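Local coordinates for rhusiopathiae surface protein B (Erysipelothrix rhusiopathiae, PDB 3V10), which probably binds collagen as a cell-wall-anchored surface adhesin, of which this chain is the collagen-binding region, at residues Glu275-Ser280 with Val305-Asp310; Gly179-Trp184 with Thr267-Lys272; Gly48-Leu53 with His96-Phe101; Ser71-Leu76 with Leu90-Ser95. All blocks are in the same frame, centred on the assembly; numbering follows the deposited sequence.

Interaction 1 of 4, residues Glu275-Ser280 with Val305-Asp310; sequences ENYKNS and VVNMFD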
# COMPACT_ATOMS: atom_id res chain seq x y z
N GLU A 275 -8.55 5.55 7.31
CA GLU A 275 -7.81 4.36 7.67
C GLU A 275 -7.66 3.30 6.57
O GLU A 275 -6.63 2.65 6.47
CB GLU A 275 -8.46 3.76 8.91
CG GLU A 275 -8.65 4.78 10.02
CD GLU A 275 -7.94 4.38 11.32
OE1 GLU A 275 -7.61 5.26 12.17
OE2 GLU A 275 -7.70 3.17 11.50
N ASN A 276 -8.69 3.15 5.74
CA ASN A 276 -8.64 2.18 4.63
C ASN A 276 -9.32 2.76 3.39
O ASN A 276 -10.28 3.52 3.50
CB ASN A 276 -9.34 0.86 4.99
CG ASN A 276 -8.84 0.26 6.29
OD1 ASN A 276 -9.43 0.47 7.35
ND2 ASN A 276 -7.74 -0.47 6.21
N TYR A 277 -8.82 2.39 2.21
CA TYR A 277 -9.40 2.84 0.95
C TYR A 277 -10.04 1.59 0.36
O TYR A 277 -9.34 0.69 -0.09
CB TYR A 277 -8.32 3.39 0.02
CG TYR A 277 -7.68 4.64 0.58
CD1 TYR A 277 -8.36 5.86 0.58
CD2 TYR A 277 -6.42 4.59 1.17
CE1 TYR A 277 -7.80 7.00 1.15
CE2 TYR A 277 -5.85 5.72 1.75
CZ TYR A 277 -6.54 6.92 1.74
OH TYR A 277 -5.96 8.03 2.32
N LYS A 278 -11.37 1.55 0.39
CA LYS A 278 -12.10 0.38 -0.08
C LYS A 278 -12.62 0.42 -1.50
O LYS A 278 -12.70 1.47 -2.13
CB LYS A 278 -13.28 0.11 0.86
CG LYS A 278 -12.93 0.09 2.33
CD LYS A 278 -14.17 -0.18 3.19
CE LYS A 278 -13.84 -0.12 4.67
NZ LYS A 278 -13.42 1.24 5.09
N ASN A 279 -12.98 -0.76 -1.99
CA ASN A 279 -13.55 -0.93 -3.31
C ASN A 279 -14.41 -2.19 -3.23
O ASN A 279 -13.95 -3.23 -2.77
CB ASN A 279 -12.46 -1.11 -4.36
CG ASN A 279 -13.01 -1.16 -5.77
OD1 ASN A 279 -13.79 -0.30 -6.17
ND2 ASN A 279 -12.61 -2.17 -6.52
N SER A 280 -15.66 -2.08 -3.66
CA SER A 280 -16.55 -3.23 -3.62
C SER A 280 -17.10 -3.42 -5.02
O SER A 280 -17.20 -2.47 -5.78
CB SER A 280 -17.68 -3.00 -2.62
OG SER A 280 -18.52 -1.92 -2.99
N VAL A 305 -7.17 -1.12 0.63
CA VAL A 305 -5.75 -0.85 0.83
C VAL A 305 -5.64 -0.04 2.11
O VAL A 305 -6.31 0.99 2.27
CB VAL A 305 -5.15 -0.04 -0.36
CG1 VAL A 305 -3.66 0.20 -0.13
CG2 VAL A 305 -5.36 -0.79 -1.66
N VAL A 306 -4.81 -0.50 3.04
CA VAL A 306 -4.62 0.21 4.29
C VAL A 306 -3.88 1.50 3.97
O VAL A 306 -3.01 1.52 3.10
CB VAL A 306 -3.80 -0.63 5.29
CG1 VAL A 306 -3.52 0.18 6.55
CG2 VAL A 306 -4.57 -1.89 5.66
N ASN A 307 -4.26 2.58 4.66
CA ASN A 307 -3.64 3.89 4.46
C ASN A 307 -2.13 3.76 4.34
O ASN A 307 -1.47 3.24 5.24
CB ASN A 307 -4.01 4.82 5.63
CG ASN A 307 -3.51 6.24 5.42
OD1 ASN A 307 -2.30 6.48 5.38
ND2 ASN A 307 -4.43 7.18 5.30
N MET A 308 -1.59 4.25 3.23
CA MET A 308 -0.16 4.14 2.98
C MET A 308 0.64 5.43 3.14
O MET A 308 1.81 5.49 2.72
CB MET A 308 0.05 3.55 1.58
CG MET A 308 -0.57 4.32 0.40
SD MET A 308 -2.40 4.26 0.15
CE MET A 308 -2.65 5.97 -0.16
N PHE A 309 0.05 6.44 3.76
CA PHE A 309 0.72 7.72 3.96
C PHE A 309 1.56 7.80 5.23
O PHE A 309 1.15 7.33 6.29
CB PHE A 309 -0.30 8.87 3.99
CG PHE A 309 -0.91 9.18 2.65
CD1 PHE A 309 -0.18 9.83 1.66
CD2 PHE A 309 -2.23 8.84 2.38
CE1 PHE A 309 -0.75 10.15 0.42
CE2 PHE A 309 -2.82 9.15 1.15
CZ PHE A 309 -2.08 9.81 0.17
N ASP A 310 2.74 8.40 5.12
CA ASP A 310 3.61 8.59 6.27
C ASP A 310 3.10 9.85 6.94
O ASP A 310 2.54 10.73 6.28
CB ASP A 310 5.06 8.81 5.83
CG ASP A 310 5.62 7.62 5.09
OD1 ASP A 310 5.83 6.58 5.75
OD2 ASP A 310 5.85 7.71 3.86
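Y277 and V305 form an antiparallel hydrogen-bonded pair, Y277 N donating to V305 O and V305 N to Y277 O, each at 2.9 Å. A third bond, N307 N to E275 O at 3.0 Å, carries the pairing just past strand 303-306, its donor well above the carbonyl plane. N307 then forms an Asx turn, its OD1 accepting from F309 N at 2.9 Å, while its ND2 donates to K272 O and L274 O. Here the chain leaves one sheet for strand 311-315, which pairs in parallel with strand 71-77 of the Ig-like domain, consistent with the latch of the Collagen Hug model. The M308 and Y277 side chains cross at about a right angle, a Met-aromatic contact with the sulfur oblique to the ring. M308 CG sits between backbone N and carbonyl carbon (chi1 58°), and bends at chi2 and chi3 bring CE to 3.7 Å from Y277 CE2. Y277 OH, hydrogen-bonded to D271 O, lies in plane at the edge of the F309 ring, 3.5 Å from F309 CE2. On the other face of the sheet N276 and V306 run side by side, N276 ND2 touching V306 CG2 at 3.5 Å.

Interaction 2 of 4, residues Gly179-Trp184 with Thr267-Lys272; sequences GDMNWW and TRAFDK
D180 and R268 form a salt bridge in which the arginine grips the carboxylate side-on, R268 NE donating to D180 OD1 at 2.7 Å and R268 NH2 to D180 OD2 at 2.9 Å. Both oxygens use their syn lone pairs, and the two flat groups are only 16° from coplanar, the paired geometry expected of a two-pronged bridge. The residues are cross-strand neighbours on strands 180-187 and 260-269, antiparallel partners in the five-stranded sheet of the collagen-binding domain, in a protein assigned the DEv-IgG fold. R268 leaves the backbone with CG anti to the N (chi1 -179°) and bends at chi3, which brings NE round to the aspartate. D180 is buried, and the bridge would be expected to balance its charge.

On the other face T267 takes the indole N-H of W183, W183 NE1 to T267 OG1 at 2.9 Å, with the oxygen tilted 17° from the ring plane. The same OG1 is hydrogen-bonded to H208 ND1, and the W183 ring stacks on Y265, so both ends of this bond have a second-shell partner. In the backbone, M181 and T267 exchange two bonds, and A269 N reaches G179 O in a nearly straight one at 3.0 Å. M181 packs on Y277 and V305 of the facing sheet, while its methyl, M181 CE, lies 3.6 Å from T267 OG1 and 3.9 Å from A269 CB.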
# COMPACT_ATOMS: atom_id res chain seq x y z
N GLY A 179 0.40 8.40 -3.29
CA GLY A 179 -0.99 8.73 -3.01
C GLY A 179 -1.95 7.97 -3.90
O GLY A 179 -3.17 8.03 -3.69
N ASP A 180 -1.42 7.28 -4.90
CA ASP A 180 -2.25 6.52 -5.83
C ASP A 180 -2.27 5.04 -5.45
O ASP A 180 -1.42 4.57 -4.68
CB ASP A 180 -1.72 6.67 -7.26
CG ASP A 180 -2.20 7.94 -7.95
OD1 ASP A 180 -2.63 8.88 -7.24
OD2 ASP A 180 -2.13 8.01 -9.20
N MET A 181 -3.26 4.33 -5.97
CA MET A 181 -3.43 2.90 -5.72
C MET A 181 -3.74 2.21 -7.04
O MET A 181 -4.37 2.80 -7.92
CB MET A 181 -4.59 2.68 -4.73
CG MET A 181 -4.27 3.13 -3.32
SD MET A 181 -5.69 3.42 -2.23
CE MET A 181 -6.07 5.12 -2.70
N ASN A 182 -3.29 0.96 -7.19
CA ASN A 182 -3.52 0.22 -8.42
C ASN A 182 -4.52 -0.90 -8.15
O ASN A 182 -4.47 -1.53 -7.09
CB ASN A 182 -2.21 -0.38 -8.94
CG ASN A 182 -1.14 0.67 -9.12
OD1 ASN A 182 -1.36 1.69 -9.77
ND2 ASN A 182 0.04 0.43 -8.54
N TRP A 183 -5.41 -1.14 -9.10
CA TRP A 183 -6.43 -2.17 -8.93
C TRP A 183 -6.54 -3.14 -10.10
O TRP A 183 -6.20 -2.80 -11.23
CB TRP A 183 -7.79 -1.52 -8.67
CG TRP A 183 -7.75 -0.49 -7.59
CD1 TRP A 183 -7.35 0.80 -7.72
CD2 TRP A 183 -8.08 -0.68 -6.21
NE1 TRP A 183 -7.40 1.44 -6.51
CE2 TRP A 183 -7.84 0.55 -5.56
CE3 TRP A 183 -8.54 -1.77 -5.46
CZ2 TRP A 183 -8.05 0.72 -4.19
CZ3 TRP A 183 -8.75 -1.59 -4.09
CH2 TRP A 183 -8.51 -0.36 -3.47
N TRP A 184 -7.02 -4.34 -9.80
CA TRP A 184 -7.18 -5.41 -10.79
C TRP A 184 -8.52 -6.11 -10.69
O TRP A 184 -8.89 -6.59 -9.62
CB TRP A 184 -6.11 -6.49 -10.59
CG TRP A 184 -4.72 -6.10 -10.93
CD1 TRP A 184 -4.05 -6.36 -12.09
CD2 TRP A 184 -3.80 -5.39 -10.09
NE1 TRP A 184 -2.78 -5.85 -12.03
CE2 TRP A 184 -2.59 -5.26 -10.81
CE3 TRP A 184 -3.87 -4.86 -8.79
CZ2 TRP A 184 -1.47 -4.60 -10.29
CZ3 TRP A 184 -2.76 -4.21 -8.27
CH2 TRP A 184 -1.57 -4.09 -9.02
N THR A 267 -6.60 4.62 -8.67
CA THR A 267 -7.44 5.56 -7.94
C THR A 267 -6.46 6.47 -7.22
O THR A 267 -5.28 6.13 -7.07
CB THR A 267 -8.37 4.88 -6.92
OG1 THR A 267 -7.60 4.28 -5.87
CG2 THR A 267 -9.25 3.85 -7.61
N ARG A 268 -6.94 7.62 -6.79
CA ARG A 268 -6.10 8.60 -6.12
C ARG A 268 -6.77 9.03 -4.83
O ARG A 268 -7.93 9.43 -4.84
CB ARG A 268 -5.89 9.80 -7.05
CG ARG A 268 -5.00 10.90 -6.51
CD ARG A 268 -4.52 11.76 -7.67
NE ARG A 268 -3.73 10.95 -8.59
CZ ARG A 268 -3.41 11.31 -9.83
NH1 ARG A 268 -3.80 12.47 -10.32
NH2 ARG A 268 -2.69 10.47 -10.58
N ALA A 269 -6.04 8.92 -3.73
CA ALA A 269 -6.57 9.30 -2.43
C ALA A 269 -6.71 10.82 -2.33
O ALA A 269 -5.84 11.56 -2.80
CB ALA A 269 -5.64 8.79 -1.32
N PHE A 270 -7.80 11.28 -1.73
CA PHE A 270 -8.01 12.71 -1.54
C PHE A 270 -8.27 12.96 -0.06
O PHE A 270 -8.14 14.10 0.41
CB PHE A 270 -9.15 13.24 -2.42
CG PHE A 270 -10.49 12.64 -2.12
CD1 PHE A 270 -11.21 13.02 -1.00
CD2 PHE A 270 -11.05 11.71 -3.00
CE1 PHE A 270 -12.47 12.48 -0.75
CE2 PHE A 270 -12.30 11.17 -2.76
CZ PHE A 270 -13.02 11.56 -1.64
N ASP A 271 -8.63 11.91 0.68
CA ASP A 271 -8.83 12.01 2.12
C ASP A 271 -7.59 11.34 2.70
O ASP A 271 -7.54 10.11 2.81
CB ASP A 271 -10.08 11.27 2.60
CG ASP A 271 -10.41 11.56 4.06
OD1 ASP A 271 -9.46 11.72 4.85
OD2 ASP A 271 -11.60 11.63 4.42
N LYS A 272 -6.60 12.14 3.06
CA LYS A 272 -5.32 11.66 3.61
C LYS A 272 -5.38 10.89 4.92
O LYS A 272 -4.44 10.17 5.24
CB LYS A 272 -4.37 12.86 3.78
CG LYS A 272 -2.89 12.54 3.82
CD LYS A 272 -2.39 12.18 2.42
CE LYS A 272 -2.88 13.16 1.30
NZ LYS A 272 -4.23 12.97 0.65

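Interaction 3 of 4, residues Gly48-Leu53 with His96-Phe101; sequences GDFFDL and HIHFEF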
# COMPACT_ATOMS: atom_id res chain seq x y z
N GLY A 48 19.50 21.06 12.67
CA GLY A 48 20.56 20.23 12.14
C GLY A 48 20.74 18.92 12.89
O GLY A 48 21.26 17.95 12.32
N ASP A 49 20.33 18.87 14.15
CA ASP A 49 20.44 17.63 14.91
C ASP A 49 19.53 16.65 14.18
O ASP A 49 18.58 17.06 13.52
CB ASP A 49 19.97 17.80 16.36
CG ASP A 49 20.90 18.67 17.19
OD1 ASP A 49 22.06 18.91 16.76
OD2 ASP A 49 20.49 19.09 18.29
N PHE A 50 19.82 15.36 14.30
CA PHE A 50 19.06 14.35 13.57
C PHE A 50 19.14 12.96 14.19
O PHE A 50 19.84 12.73 15.17
CB PHE A 50 19.63 14.24 12.16
CG PHE A 50 21.08 13.82 12.15
CD1 PHE A 50 22.09 14.73 12.42
CD2 PHE A 50 21.43 12.48 11.92
CE1 PHE A 50 23.43 14.33 12.48
CE2 PHE A 50 22.76 12.07 11.98
CZ PHE A 50 23.76 13.00 12.25
N PHE A 51 18.41 12.03 13.57
CA PHE A 51 18.46 10.63 13.93
C PHE A 51 18.04 9.86 12.69
O PHE A 51 17.32 10.38 11.83
CB PHE A 51 17.58 10.25 15.14
CG PHE A 51 16.12 10.57 15.01
CD1 PHE A 51 15.60 11.72 15.60
CD2 PHE A 51 15.25 9.68 14.39
CE1 PHE A 51 14.22 11.97 15.58
CE2 PHE A 51 13.88 9.92 14.36
CZ PHE A 51 13.37 11.07 14.96
N ASP A 52 18.54 8.64 12.58
CA ASP A 52 18.27 7.81 11.42
C ASP A 52 17.56 6.52 11.74
O ASP A 52 17.87 5.85 12.73
CB ASP A 52 19.59 7.50 10.71
CG ASP A 52 20.24 8.74 10.14
OD1 ASP A 52 19.64 9.35 9.24
OD2 ASP A 52 21.34 9.10 10.60
N LEU A 53 16.61 6.17 10.88
CA LEU A 53 15.86 4.94 11.03
C LEU A 53 16.33 3.99 9.93
O LEU A 53 16.57 4.42 8.80
CB LEU A 53 14.36 5.22 10.88
CG LEU A 53 13.80 6.29 11.82
CD1 LEU A 53 12.31 6.50 11.55
CD2 LEU A 53 14.02 5.86 13.26
N HIS A 96 16.45 3.51 4.39
CA HIS A 96 16.96 4.49 5.34
C HIS A 96 16.06 5.73 5.38
O HIS A 96 15.76 6.30 4.35
CB HIS A 96 18.37 4.94 4.94
CG HIS A 96 19.38 3.83 4.97
ND1 HIS A 96 19.91 3.33 6.14
CD2 HIS A 96 19.98 3.15 3.96
CE1 HIS A 96 20.79 2.38 5.85
NE2 HIS A 96 20.85 2.25 4.54
N ILE A 97 15.66 6.13 6.58
CA ILE A 97 14.82 7.31 6.76
C ILE A 97 15.57 8.28 7.67
O ILE A 97 16.00 7.91 8.76
CB ILE A 97 13.47 6.95 7.44
CG1 ILE A 97 12.87 5.71 6.78
CG2 ILE A 97 12.52 8.13 7.33
CD1 ILE A 97 12.55 5.88 5.32
N HIS A 98 15.72 9.52 7.20
CA HIS A 98 16.46 10.54 7.92
C HIS A 98 15.54 11.61 8.50
O HIS A 98 14.65 12.11 7.81
CB HIS A 98 17.47 11.20 6.96
CG HIS A 98 18.38 12.21 7.59
ND1 HIS A 98 19.45 11.86 8.39
CD2 HIS A 98 18.40 13.56 7.50
CE1 HIS A 98 20.10 12.96 8.75
NE2 HIS A 98 19.48 14.00 8.23
N PHE A 99 15.73 11.94 9.77
CA PHE A 99 14.94 13.00 10.38
C PHE A 99 15.90 14.10 10.81
O PHE A 99 16.91 13.81 11.46
CB PHE A 99 14.16 12.50 11.60
CG PHE A 99 13.45 13.60 12.35
CD1 PHE A 99 14.13 14.40 13.26
CD2 PHE A 99 12.10 13.86 12.10
CE1 PHE A 99 13.48 15.44 13.92
CE2 PHE A 99 11.44 14.90 12.76
CZ PHE A 99 12.14 15.70 13.67
N GLU A 100 15.60 15.34 10.45
CA GLU A 100 16.44 16.48 10.81
C GLU A 100 15.59 17.61 11.38
O GLU A 100 14.52 17.93 10.85
CB GLU A 100 17.23 16.97 9.60
CG GLU A 100 18.04 18.24 9.85
CD GLU A 100 18.78 18.73 8.62
OE1 GLU A 100 18.13 18.84 7.55
OE2 GLU A 100 19.99 19.02 8.71
N PHE A 101 16.07 18.22 12.46
CA PHE A 101 15.38 19.33 13.09
C PHE A 101 15.64 20.60 12.28
O PHE A 101 16.77 20.85 11.87
CB PHE A 101 15.88 19.51 14.53
CG PHE A 101 15.38 18.47 15.49
CD1 PHE A 101 14.10 18.56 16.02
CD2 PHE A 101 16.18 17.39 15.85
CE1 PHE A 101 13.62 17.60 16.91
CE2 PHE A 101 15.72 16.42 16.74
CZ PHE A 101 14.43 16.53 17.27
O HOH W 1 22.57 17.55 10.06
O HOH W 2 19.10 5.07 8.18
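The F51 ring has F99 CB over one face, 3.8 Å from the ring centroid in a CH-pi contact, while the two rings lie 14° from parallel but slid apart so that they barely overlap. F99 in turn sets its CE1 over the centre of the F101 ring, and F34 meets both F51 and F99 edge-to-face. This aromatic row lines the inner face of antiparallel strands 50-54 and 96-101 in the Ig-like domain, where F51 and F99 also touch I115 of strand 112-123; further along, L53 and I97 meet CB to CB. On the opposite face H98 presents its edge to D52, H98 ND1 donating to D52 OD1 at 2.7 Å with the oxygen in the ring plane and the nitrogen on the syn side of the carboxylate, 20° out of its plane. With H98 CG anti to the backbone N (chi1 -176°), the ring sits between D52 and F50; H98 CE1 lies 3.5 Å from F50 CD2, the F50 and H98 rings meeting obliquely. Backbone bonds join the strands along their length, from G48 N to F101 O at 2.9 Å to the reciprocal pair of L53 and I97. One water donates to G48 O and, more loosely, to E100 OE2. At the other end a second water lies in the plane of the H96 ring, 2.8 Å from H96 ND1, and donates to L53 O at 2.7 Å.

Interaction 4 of 4, residues Ser71-Leu76 with Leu90-Ser95; sequences SKMPVL and LTFNGS
M73 and L90 lie side by side and point the same way from the two strands of a beta hairpin, 71-77 with 85-93, in the Ig-like domain. M73 stretches out with CG anti to the backbone N (chi1 178°) and turns only at chi3, which carries its methyl to the leucine, M73 CE lying 3.6 Å from L90 CD1. V75, two residues further along the strand, approaches the same leucine obliquely, its CG2 3.9 Å from L90 CG. The F92 ring meets this group with its edge: M73 CB sits in the ring plane, 3.7 Å from F92 CE2. Strand 311-315, probably the latch, lies beside strand 71-77 in the sheet and runs parallel to it, and its A312 touches M73, V75 and L90.

K72 and T91 project from the other face, again side by side and pointing the same way. K72 bends at chi2 (72°), which sets CD beside the threonine; K72 CG is 3.7 Å from T91 OG1, while K72 NZ is hydrogen-bonded to G70 O. S71 OG likewise finds its partner outside the pair, in A68 O.

The backbones hold this register with two bonds between M73 and L90 and one from F92 N to S71 O at 2.9 Å; the return bond, from S71 N to F92 O, is weak. Straightest of the set is L90 N to M73 O, 2.8 Å long with an angle of 179° at the hydrogen.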
# COMPACT_ATOMS: atom_id res chain seq x y z
N SER A 71 13.07 11.61 -1.34
CA SER A 71 11.81 12.31 -1.13
C SER A 71 11.82 13.01 0.23
O SER A 71 12.39 12.49 1.19
CB SER A 71 10.63 11.33 -1.20
OG SER A 71 10.53 10.77 -2.50
N LYS A 72 11.20 14.18 0.31
CA LYS A 72 11.16 14.94 1.56
C LYS A 72 9.73 15.23 2.02
O LYS A 72 8.83 15.43 1.21
CB LYS A 72 11.90 16.28 1.40
CG LYS A 72 13.40 16.22 1.59
CD LYS A 72 14.10 15.53 0.44
CE LYS A 72 15.60 15.81 0.49
NZ LYS A 72 16.30 15.16 -0.64
N MET A 73 9.55 15.28 3.33
CA MET A 73 8.25 15.57 3.93
C MET A 73 8.47 16.47 5.14
O MET A 73 9.31 16.18 5.99
CB MET A 73 7.55 14.27 4.36
CG MET A 73 6.20 14.48 5.05
SD MET A 73 5.34 12.97 5.58
CE MET A 73 5.83 12.89 7.27
N PRO A 74 7.74 17.58 5.23
CA PRO A 74 7.94 18.45 6.39
C PRO A 74 7.27 17.88 7.63
O PRO A 74 6.31 17.12 7.53
CB PRO A 74 7.30 19.76 5.95
CG PRO A 74 6.15 19.29 5.10
CD PRO A 74 6.79 18.18 4.28
N VAL A 75 7.81 18.21 8.80
CA VAL A 75 7.21 17.77 10.05
C VAL A 75 6.82 19.06 10.74
O VAL A 75 7.69 19.85 11.13
CB VAL A 75 8.19 16.97 10.91
CG1 VAL A 75 7.48 16.44 12.14
CG2 VAL A 75 8.76 15.81 10.11
N LEU A 76 5.52 19.28 10.88
CA LEU A 76 5.01 20.52 11.47
C LEU A 76 4.63 20.47 12.94
O LEU A 76 4.36 19.41 13.50
CB LEU A 76 3.79 20.97 10.66
CG LEU A 76 3.97 20.96 9.14
CD1 LEU A 76 2.64 21.24 8.46
CD2 LEU A 76 5.02 22.00 8.76
N LEU A 90 11.64 15.07 7.13
CA LEU A 90 11.91 13.65 6.94
C LEU A 90 12.35 13.39 5.52
O LEU A 90 11.70 13.84 4.57
CB LEU A 90 10.66 12.81 7.22
CG LEU A 90 10.29 12.49 8.66
CD1 LEU A 90 8.93 11.81 8.68
CD2 LEU A 90 11.35 11.58 9.28
N THR A 91 13.45 12.67 5.36
CA THR A 91 13.95 12.33 4.04
C THR A 91 13.89 10.81 3.92
O THR A 91 14.45 10.08 4.73
CB THR A 91 15.39 12.81 3.83
OG1 THR A 91 15.43 14.24 3.90
CG2 THR A 91 15.89 12.36 2.45
N PHE A 92 13.18 10.34 2.90
CA PHE A 92 13.02 8.91 2.67
C PHE A 92 14.06 8.43 1.66
O PHE A 92 14.03 8.83 0.50
CB PHE A 92 11.60 8.63 2.18
CG PHE A 92 10.53 9.13 3.11
CD1 PHE A 92 10.03 8.33 4.12
CD2 PHE A 92 10.08 10.44 3.02
CE1 PHE A 92 9.09 8.82 5.03
CE2 PHE A 92 9.15 10.94 3.92
CZ PHE A 92 8.65 10.13 4.93
N ASN A 93 14.96 7.56 2.12
CA ASN A 93 16.03 7.03 1.28
C ASN A 93 16.02 5.50 1.26
O ASN A 93 16.93 4.86 1.79
CB ASN A 93 17.39 7.53 1.80
CG ASN A 93 17.52 9.05 1.73
OD1 ASN A 93 18.05 9.68 2.65
ND2 ASN A 93 17.06 9.64 0.63
N GLY A 94 14.99 4.93 0.64
CA GLY A 94 14.88 3.48 0.57
C GLY A 94 14.62 2.86 1.93
O GLY A 94 13.58 3.10 2.55
N SER A 95 15.57 2.05 2.40
CA SER A 95 15.44 1.41 3.70
C SER A 95 15.93 2.36 4.80
O SER A 95 15.83 2.05 5.99
CB SER A 95 16.27 0.11 3.75
OG SER A 95 15.82 -0.83 2.78

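Overall arrangement
Interactions 1 and 2 are buried, their centres about 8 Å apart, and they lie in two sheets of one domain that pack on each other; they touch through Y277 and N307. Interactions 3 and 4 belong to the Ig-like domain and are only partly buried; strands 85-93 and 96-101 are neighbours in one sheet, with interaction 4 nested inside the loop closed by interaction 3. D310 of interaction 1 touches F92 and M73 of interaction 4, linking the two domains. The chemistry differs accordingly: an Asx turn where the chain leaves for the Ig-like domain in interaction 1, a charged pair and an indole bond in 2, aromatic rows with a histidine-carboxylate bond in 3, and aliphatic packing in 4.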